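Local atomic coordinates of transferrin (Manduca sexta, PDB entry 6WB6), a protein that binds a single ferric ion together with a carbonate anion and transports iron as a secreted insect transferrin. Residues E32-S44 with T613-L625. Sequence-based numbering, arbitrary orientation.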
ATOM      1  N   GLU A  32     -29.698  -0.216  10.720  1.00 26.49           N
ATOM      2  CA  GLU A  32     -29.449   1.001   9.971  1.00 32.80           C
ATOM      3  C   GLU A  32     -27.993   1.051   9.562  1.00 23.40           C
ATOM      4  O   GLU A  32     -27.106   0.582  10.280  1.00 26.66           O
ATOM      5  CB  GLU A  32     -29.760   2.295  10.737  1.00 27.96           C
ATOM      6  CG  GLU A  32     -30.277   2.136  12.114  1.00 32.79           C
ATOM      7  CD  GLU A  32     -30.547   3.498  12.778  1.00 51.25           C
ATOM      8  OE1 GLU A  32     -30.129   4.534  12.213  1.00 41.84           O
ATOM      9  OE2 GLU A  32     -31.174   3.541  13.859  1.00 57.49           O
ATOM     10  N   CYS A  33     -27.771   1.653   8.411  1.00 21.67           N
ATOM     11  CA  CYS A  33     -26.440   1.866   7.875  1.00 24.64           C
ATOM     12  C   CYS A  33     -25.921   3.212   8.392  1.00 28.56           C
ATOM     13  O   CYS A  33     -26.588   4.240   8.228  1.00 20.60           O
ATOM     14  CB  CYS A  33     -26.525   1.824   6.351  1.00 23.77           C
ATOM     15  SG  CYS A  33     -27.250   0.238   5.714  1.00 31.86           S
ATOM     16  N   VAL A  34     -24.765   3.202   9.048  1.00 27.70           N
ATOM     17  CA  VAL A  34     -24.049   4.413   9.440  1.00 22.39           C
ATOM     18  C   VAL A  34     -22.780   4.484   8.600  1.00 28.56           C
ATOM     19  O   VAL A  34     -21.914   3.610   8.734  1.00 21.17           O
ATOM     20  CB  VAL A  34     -23.707   4.416  10.937  1.00 22.67           C
ATOM     21  CG1 VAL A  34     -23.064   5.766  11.357  1.00 27.32           C
ATOM     22  CG2 VAL A  34     -24.922   4.099  11.759  1.00 27.55           C
ATOM     23  N   PRO A  35     -22.618   5.479   7.725  1.00 28.38           N
ATOM     24  CA  PRO A  35     -21.384   5.547   6.938  1.00 23.73           C
ATOM     25  C   PRO A  35     -20.211   5.977   7.788  1.00 28.09           C
ATOM     26  O   PRO A  35     -20.350   6.755   8.733  1.00 31.03           O
ATOM     27  CB  PRO A  35     -21.698   6.595   5.866  1.00 34.05           C
ATOM     28  CG  PRO A  35     -22.722   7.492   6.530  1.00 32.98           C
ATOM     29  CD  PRO A  35     -23.552   6.566   7.374  1.00 28.87           C
ATOM     30  N   ALA A  36     -19.035   5.458   7.439  1.00 26.48           N
ATOM     31  CA  ALA A  36     -17.797   5.980   7.975  1.00 18.91           C
ATOM     32  C   ALA A  36     -16.803   6.145   6.840  1.00 27.06           C
ATOM     33  O   ALA A  36     -17.042   5.729   5.701  1.00 23.43           O
ATOM     34  CB  ALA A  36     -17.209   5.099   9.084  1.00 22.22           C
ATOM     35  N   ARG A  37     -15.707   6.831   7.159  1.00 22.28           N
ATOM     36  CA  ARG A  37     -14.626   7.011   6.189  1.00 35.03           C
ATOM     37  C   ARG A  37     -14.024   5.668   5.798  1.00 23.09           C
ATOM     38  O   ARG A  37     -13.627   5.454   4.644  1.00 20.50           O
ATOM     39  CB  ARG A  37     -13.548   7.928   6.790  1.00 27.15           C
ATOM     40  CG  ARG A  37     -12.196   7.906   6.049  1.00 33.02           C
ATOM     41  CD  ARG A  37     -11.080   8.571   6.861  1.00 23.94           C
ATOM     42  NE  ARG A  37     -10.461   7.603   7.750  1.00 25.22           N
ATOM     43  CZ  ARG A  37     -10.498   7.643   9.074  1.00 18.84           C
ATOM     44  NH1 ARG A  37     -11.094   8.645   9.708  1.00 27.18           N
ATOM     45  NH2 ARG A  37      -9.897   6.693   9.768  1.00 23.44           N
ATOM     46  N   ASP A  38     -13.938   4.764   6.760  1.00 18.89           N
ATOM     47  CA  ASP A  38     -13.370   3.442   6.557  1.00 24.08           C
ATOM     48  C   ASP A  38     -13.582   2.667   7.843  1.00 28.54           C
ATOM     49  O   ASP A  38     -14.063   3.220   8.846  1.00 21.04           O
ATOM     50  CB  ASP A  38     -11.891   3.541   6.204  1.00 25.71           C
ATOM     51  CG  ASP A  38     -11.110   4.476   7.166  1.00 24.01           C
ATOM     52  OD1 ASP A  38     -11.256   4.373   8.411  1.00 21.02           O
ATOM     53  OD2 ASP A  38     -10.345   5.310   6.658  1.00 22.07           O
ATOM     54  N   ARG A  39     -13.163   1.397   7.834  1.00 19.96           N
ATOM     55  CA  ARG A  39     -13.337   0.572   9.016  1.00 18.02           C
ATOM     56  C   ARG A  39     -12.641   1.176  10.238  1.00 17.60           C
ATOM     57  O   ARG A  39     -13.156   1.080  11.358  1.00 19.95           O
ATOM     58  CB  ARG A  39     -12.818  -0.829   8.737  1.00 18.66           C
ATOM     59  CG  ARG A  39     -13.318  -1.835   9.722  1.00 22.52           C
ATOM     60  CD  ARG A  39     -12.902  -3.244   9.373  1.00 23.77           C
ATOM     61  NE  ARG A  39     -13.786  -3.846   8.376  1.00 27.67           N
ATOM     62  CZ  ARG A  39     -13.550  -5.011   7.782  1.00 27.80           C
ATOM     63  NH1 ARG A  39     -12.442  -5.714   8.057  1.00 25.61           N
ATOM     64  NH2 ARG A  39     -14.407  -5.467   6.896  1.00 25.38           N
ATOM     65  N   VAL A  40     -11.449   1.749  10.066  1.00 16.22           N
ATOM     66  CA  VAL A  40     -10.767   2.331  11.226  1.00 20.76           C
ATOM     67  C   VAL A  40     -11.665   3.367  11.897  1.00 21.16           C
ATOM     68  O   VAL A  40     -11.913   3.309  13.109  1.00 20.66           O
ATOM     69  CB  VAL A  40      -9.399   2.920  10.832  1.00 16.58           C
ATOM     70  CG1 VAL A  40      -8.761   3.659  12.020  1.00 24.82           C
ATOM     71  CG2 VAL A  40      -8.485   1.823  10.417  1.00 13.26           C
ATOM     72  N   GLU A  41     -12.200   4.304  11.116  1.00 22.57           N
ATOM     73  CA  GLU A  41     -13.166   5.241  11.685  1.00 20.70           C
ATOM     74  C   GLU A  41     -14.369   4.525  12.299  1.00 20.09           C
ATOM     75  O   GLU A  41     -14.882   4.958  13.339  1.00 17.75           O
ATOM     76  CB  GLU A  41     -13.660   6.233  10.634  1.00 21.91           C
ATOM     77  CG  GLU A  41     -14.618   7.247  11.270  1.00 29.18           C
ATOM     78  CD  GLU A  41     -14.870   8.483  10.434  1.00 28.61           C
ATOM     79  OE1 GLU A  41     -14.537   9.583  10.933  1.00 23.20           O
ATOM     80  OE2 GLU A  41     -15.391   8.348   9.302  1.00 28.53           O
ATOM     81  N   CYS A  42     -14.849   3.444  11.657  1.00 19.08           N
ATOM     82  CA  CYS A  42     -16.033   2.744  12.162  1.00 20.19           C
ATOM     83  C   CYS A  42     -15.852   2.345  13.613  1.00 16.93           C
ATOM     84  O   CYS A  42     -16.783   2.464  14.418  1.00 18.24           O
ATOM     85  CB  CYS A  42     -16.341   1.490  11.324  1.00 20.27           C
ATOM     86  SG  CYS A  42     -17.288   1.809   9.846  1.00 22.52           S
ATOM     87  N   LEU A  43     -14.658   1.858  13.970  1.00 16.88           N
ATOM     88  CA  LEU A  43     -14.427   1.440  15.349  1.00 17.01           C
ATOM     89  C   LEU A  43     -14.621   2.612  16.307  1.00 19.44           C
ATOM     90  O   LEU A  43     -15.158   2.438  17.407  1.00 25.10           O
ATOM     91  CB  LEU A  43     -13.028   0.826  15.502  1.00 19.43           C
ATOM     92  CG  LEU A  43     -12.800  -0.431  14.642  1.00 29.00           C
ATOM     93  CD1 LEU A  43     -11.325  -0.811  14.605  1.00 28.52           C
ATOM     94  CD2 LEU A  43     -13.672  -1.626  15.084  1.00 19.21           C
ATOM     95  N   SER A  44     -14.186   3.814  15.901  1.00 20.84           N
ATOM     96  CA  SER A  44     -14.398   5.002  16.722  1.00 28.05           C
ATOM     97  C   SER A  44     -15.890   5.268  16.902  1.00 20.81           C
ATOM     98  O   SER A  44     -16.356   5.510  18.020  1.00 19.13           O
ATOM     99  CB  SER A  44     -13.713   6.216  16.089  1.00 24.45           C
ATOM    100  OG  SER A  44     -12.320   6.205  16.335  1.00 36.65           O
ATOM    101  N   THR A 613      -6.544  -1.874  -3.173  1.00 23.92           N
ATOM    102  CA  THR A 613      -7.806  -2.558  -3.363  1.00 33.76           C
ATOM    103  C   THR A 613      -8.669  -2.601  -2.107  1.00 34.07           C
ATOM    104  O   THR A 613      -9.786  -3.122  -2.161  1.00 30.92           O
ATOM    105  CB  THR A 613      -7.550  -3.993  -3.821  1.00 39.79           C
ATOM    106  OG1 THR A 613      -7.275  -4.810  -2.671  1.00 32.66           O
ATOM    107  CG2 THR A 613      -6.365  -4.039  -4.784  1.00 46.24           C
ATOM    108  N   ARG A 614      -8.185  -2.101  -0.967  1.00 31.55           N
ATOM    109  CA  ARG A 614      -8.970  -2.129   0.268  1.00 28.00           C
ATOM    110  C   ARG A 614      -9.068  -0.739   0.881  1.00 25.35           C
ATOM    111  O   ARG A 614      -8.745  -0.548   2.053  1.00 20.44           O
ATOM    112  CB  ARG A 614      -8.378  -3.110   1.273  1.00 27.36           C
ATOM    113  CG  ARG A 614      -8.437  -4.574   0.877  1.00 29.01           C
ATOM    114  CD  ARG A 614      -9.861  -5.101   0.624  1.00 37.61           C
ATOM    115  NE  ARG A 614     -10.775  -5.009   1.771  1.00 24.84           N
ATOM    116  CZ  ARG A 614     -10.688  -5.760   2.865  1.00 27.12           C
ATOM    117  NH1 ARG A 614      -9.720  -6.641   2.990  1.00 29.17           N
ATOM    118  NH2 ARG A 614     -11.566  -5.634   3.840  1.00 28.67           N
ATOM    119  N   PRO A 615      -9.535   0.255   0.117  1.00 26.73           N
ATOM    120  CA  PRO A 615      -9.782   1.573   0.710  1.00 25.21           C
ATOM    121  C   PRO A 615     -10.840   1.546   1.784  1.00 30.59           C
ATOM    122  O   PRO A 615     -10.932   2.508   2.556  1.00 27.06           O
ATOM    123  CB  PRO A 615     -10.230   2.426  -0.487  1.00 27.72           C
ATOM    124  CG  PRO A 615     -10.763   1.468  -1.457  1.00 32.57           C
ATOM    125  CD  PRO A 615      -9.940   0.210  -1.295  1.00 28.47           C
ATOM    126  N   ASP A 616     -11.634   0.467   1.869  1.00 24.17           N
ATOM    127  CA  ASP A 616     -12.655   0.373   2.906  1.00 24.80           C
ATOM    128  C   ASP A 616     -12.040   0.152   4.275  1.00 27.93           C
ATOM    129  O   ASP A 616     -12.650   0.503   5.287  1.00 24.99           O
ATOM    130  CB  ASP A 616     -13.617  -0.765   2.593  1.00 24.48           C
ATOM    131  CG  ASP A 616     -12.909  -2.078   2.370  1.00 26.88           C
ATOM    132  OD1 ASP A 616     -11.797  -2.056   1.814  1.00 33.51           O
ATOM    133  OD2 ASP A 616     -13.457  -3.133   2.736  1.00 27.92           O
ATOM    134  N   LEU A 617     -10.847  -0.448   4.327  1.00 19.90           N
ATOM    135  CA  LEU A 617     -10.168  -0.651   5.603  1.00 24.76           C
ATOM    136  C   LEU A 617      -9.585   0.652   6.126  1.00 18.81           C
ATOM    137  O   LEU A 617      -9.731   0.987   7.304  1.00 15.37           O
ATOM    138  CB  LEU A 617      -9.050  -1.679   5.448  1.00 22.60           C
ATOM    139  CG  LEU A 617      -9.415  -3.161   5.326  1.00 25.95           C
ATOM    140  CD1 LEU A 617      -8.154  -3.894   5.048  1.00 24.00           C
ATOM    141  CD2 LEU A 617     -10.116  -3.689   6.596  1.00 23.47           C
ATOM    142  N   PHE A 618      -8.855   1.349   5.276  1.00 21.64           N
ATOM    143  CA  PHE A 618      -8.338   2.665   5.588  1.00 18.37           C
ATOM    144  C   PHE A 618      -8.295   3.412   4.272  1.00 22.78           C
ATOM    145  O   PHE A 618      -7.731   2.919   3.292  1.00 23.52           O
ATOM    146  CB  PHE A 618      -6.967   2.627   6.240  1.00 28.18           C
ATOM    147  CG  PHE A 618      -6.474   3.987   6.632  1.00 24.51           C
ATOM    148  CD1 PHE A 618      -6.945   4.596   7.782  1.00 24.33           C
ATOM    149  CD2 PHE A 618      -5.585   4.674   5.832  1.00 26.09           C
ATOM    150  CE1 PHE A 618      -6.524   5.845   8.151  1.00 20.45           C
ATOM    151  CE2 PHE A 618      -5.152   5.946   6.192  1.00 28.05           C
ATOM    152  CZ  PHE A 618      -5.619   6.531   7.349  1.00 29.37           C
ATOM    153  N   ASN A 619      -8.931   4.579   4.241  1.00 19.47           N
ATOM    154  CA  ASN A 619      -9.101   5.312   3.004  1.00 16.96           C
ATOM    155  C   ASN A 619      -7.914   6.258   2.899  1.00 19.94           C
ATOM    156  O   ASN A 619      -7.978   7.446   3.237  1.00 21.88           O
ATOM    157  CB  ASN A 619     -10.438   6.031   3.003  1.00 25.11           C
ATOM    158  CG  ASN A 619     -10.814   6.548   1.642  1.00 29.41           C
ATOM    159  OD1 ASN A 619     -10.077   6.370   0.671  1.00 31.16           O
ATOM    160  ND2 ASN A 619     -11.973   7.187   1.557  1.00 35.64           N
ATOM    161  N   ILE A 620      -6.790   5.691   2.461  1.00 23.67           N
ATOM    162  CA  ILE A 620      -5.534   6.424   2.470  1.00 22.60           C
ATOM    163  C   ILE A 620      -5.616   7.656   1.571  1.00 23.87           C
ATOM    164  O   ILE A 620      -5.057   8.699   1.895  1.00 19.62           O
ATOM    165  CB  ILE A 620      -4.365   5.494   2.085  1.00 25.19           C
ATOM    166  CG1 ILE A 620      -3.038   6.250   2.186  1.00 27.18           C
ATOM    167  CG2 ILE A 620      -4.534   4.896   0.704  1.00 25.13           C
ATOM    168  CD1 ILE A 620      -1.802   5.342   2.216  1.00 27.69           C
ATOM    169  N   TYR A 621      -6.316   7.563   0.440  1.00 20.18           N
ATOM    170  CA  TYR A 621      -6.420   8.684  -0.487  1.00 22.65           C
ATOM    171  C   TYR A 621      -7.760   9.405  -0.427  1.00 24.17           C
ATOM    172  O   TYR A 621      -8.002  10.277  -1.251  1.00 27.81           O
ATOM    173  CB  TYR A 621      -6.173   8.218  -1.925  1.00 28.92           C
ATOM    174  CG  TYR A 621      -4.935   7.377  -2.106  1.00 25.52           C
ATOM    175  CD1 TYR A 621      -3.718   7.775  -1.589  1.00 20.82           C
ATOM    176  CD2 TYR A 621      -4.996   6.171  -2.778  1.00 28.82           C
ATOM    177  CE1 TYR A 621      -2.596   7.015  -1.742  1.00 28.80           C
ATOM    178  CE2 TYR A 621      -3.870   5.399  -2.943  1.00 24.21           C
ATOM    179  CZ  TYR A 621      -2.671   5.826  -2.419  1.00 26.63           C
ATOM    180  OH  TYR A 621      -1.536   5.075  -2.558  1.00 23.22           O
ATOM    181  N   GLY A 622      -8.632   9.084   0.521  1.00 24.69           N
ATOM    182  CA  GLY A 622      -9.966   9.650   0.536  1.00 22.81           C
ATOM    183  C   GLY A 622     -10.071  10.938   1.356  1.00 26.71           C
ATOM    184  O   GLY A 622      -9.121  11.387   1.988  1.00 22.88           O
ATOM    185  N   GLU A 623     -11.267  11.523   1.327  1.00 22.20           N
ATOM    186  CA  GLU A 623     -11.596  12.650   2.194  1.00 29.05           C
ATOM    187  C   GLU A 623     -11.383  12.282   3.653  1.00 31.41           C
ATOM    188  O   GLU A 623     -11.659  11.161   4.072  1.00 25.96           O
ATOM    189  CB  GLU A 623     -13.059  13.070   2.000  1.00 43.78           C
ATOM    190  CG  GLU A 623     -13.285  14.302   1.141  1.00 48.93           C
ATOM    191  CD  GLU A 623     -14.707  14.859   1.292  1.00 56.39           C
ATOM    192  OE1 GLU A 623     -15.416  14.460   2.246  1.00 44.56           O
ATOM    193  OE2 GLU A 623     -15.111  15.696   0.455  1.00 64.09           O
ATOM    194  N   PHE A 624     -10.892  13.230   4.444  1.00 24.96           N
ATOM    195  CA  PHE A 624     -10.669  12.979   5.862  1.00 23.83           C
ATOM    196  C   PHE A 624     -11.279  14.141   6.638  1.00 28.37           C
ATOM    197  O   PHE A 624     -10.832  15.285   6.502  1.00 25.27           O
ATOM    198  CB  PHE A 624      -9.180  12.804   6.154  1.00 23.31           C
ATOM    199  CG  PHE A 624      -8.899  12.280   7.518  1.00 27.21           C
ATOM    200  CD1 PHE A 624      -8.952  13.120   8.618  1.00 17.71           C
ATOM    201  CD2 PHE A 624      -8.594  10.951   7.706  1.00 17.59           C
ATOM    202  CE1 PHE A 624      -8.709  12.645   9.863  1.00 22.45           C
ATOM    203  CE2 PHE A 624      -8.340  10.465   8.944  1.00 18.09           C
ATOM    204  CZ  PHE A 624      -8.400  11.305  10.037  1.00 28.17           C
ATOM    205  N   LEU A 625     -12.318  13.860   7.418  1.00 27.36           N
ATOM    206  CA  LEU A 625     -13.143  14.899   8.043  1.00 29.98           C
ATOM    207  C   LEU A 625     -13.400  16.045   7.078  1.00 19.17           C
ATOM    208  O   LEU A 625     -13.032  17.191   7.322  1.00 24.31           O
ATOM    209  CB  LEU A 625     -12.501  15.436   9.310  1.00 19.96           C
ATOM    210  CG  LEU A 625     -12.177  14.383  10.352  1.00 27.87           C
ATOM    211  CD1 LEU A 625     -11.141  14.922  11.349  1.00 20.34           C
ATOM    212  CD2 LEU A 625     -13.470  13.960  11.021  1.00 26.55           C
TER
HETATM  213  O   HOH W   1     -11.331  -7.563   5.734  1.00 30.24           O
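D38 and N619 join the two halves of this transferrin: D38 is the N-cap of helix 39-47 in the first transferrin-like repeat, while N619 lies in the loop after helix 597-611 in the second. Both oxygens of the D38 carboxylate are used: OD1 within its own helix, OD2 by a donor from each segment. OD1 takes E41 N at 2.9 Å, nearly along the C-O axis, which is the capping bond; OD2 receives N619 N at 2.9 Å and, from the other face of the carboxylate, R37 NE. The helix start is tied down further by its own backbone, with R39 N giving a hydrogen bond to D616 O (2.7 Å) and V40 N a weak one to L617 O.

Packing centres on the R37 guanidinium. Its chain bends at chi3 (87°), laying the group between E41 CB on one face and F624 on the opposite face, where CE2 comes 3.4 Å from NH1 and the planes lie 20° apart. A serine in place of R37 would probably take away the guanidinium that F624 CE2 packs against and leave D38 OD2 with one charged donor fewer. V40 CG2 meets F618 at the ring edge, 4.1 Å from CD1.

Farther along, R39 pairs with D60, L617 CD2 lies over one face of its guanidinium, and one water accepts from both R39 NH1 (3.2 Å) and R614 NH2 (2.7 Å).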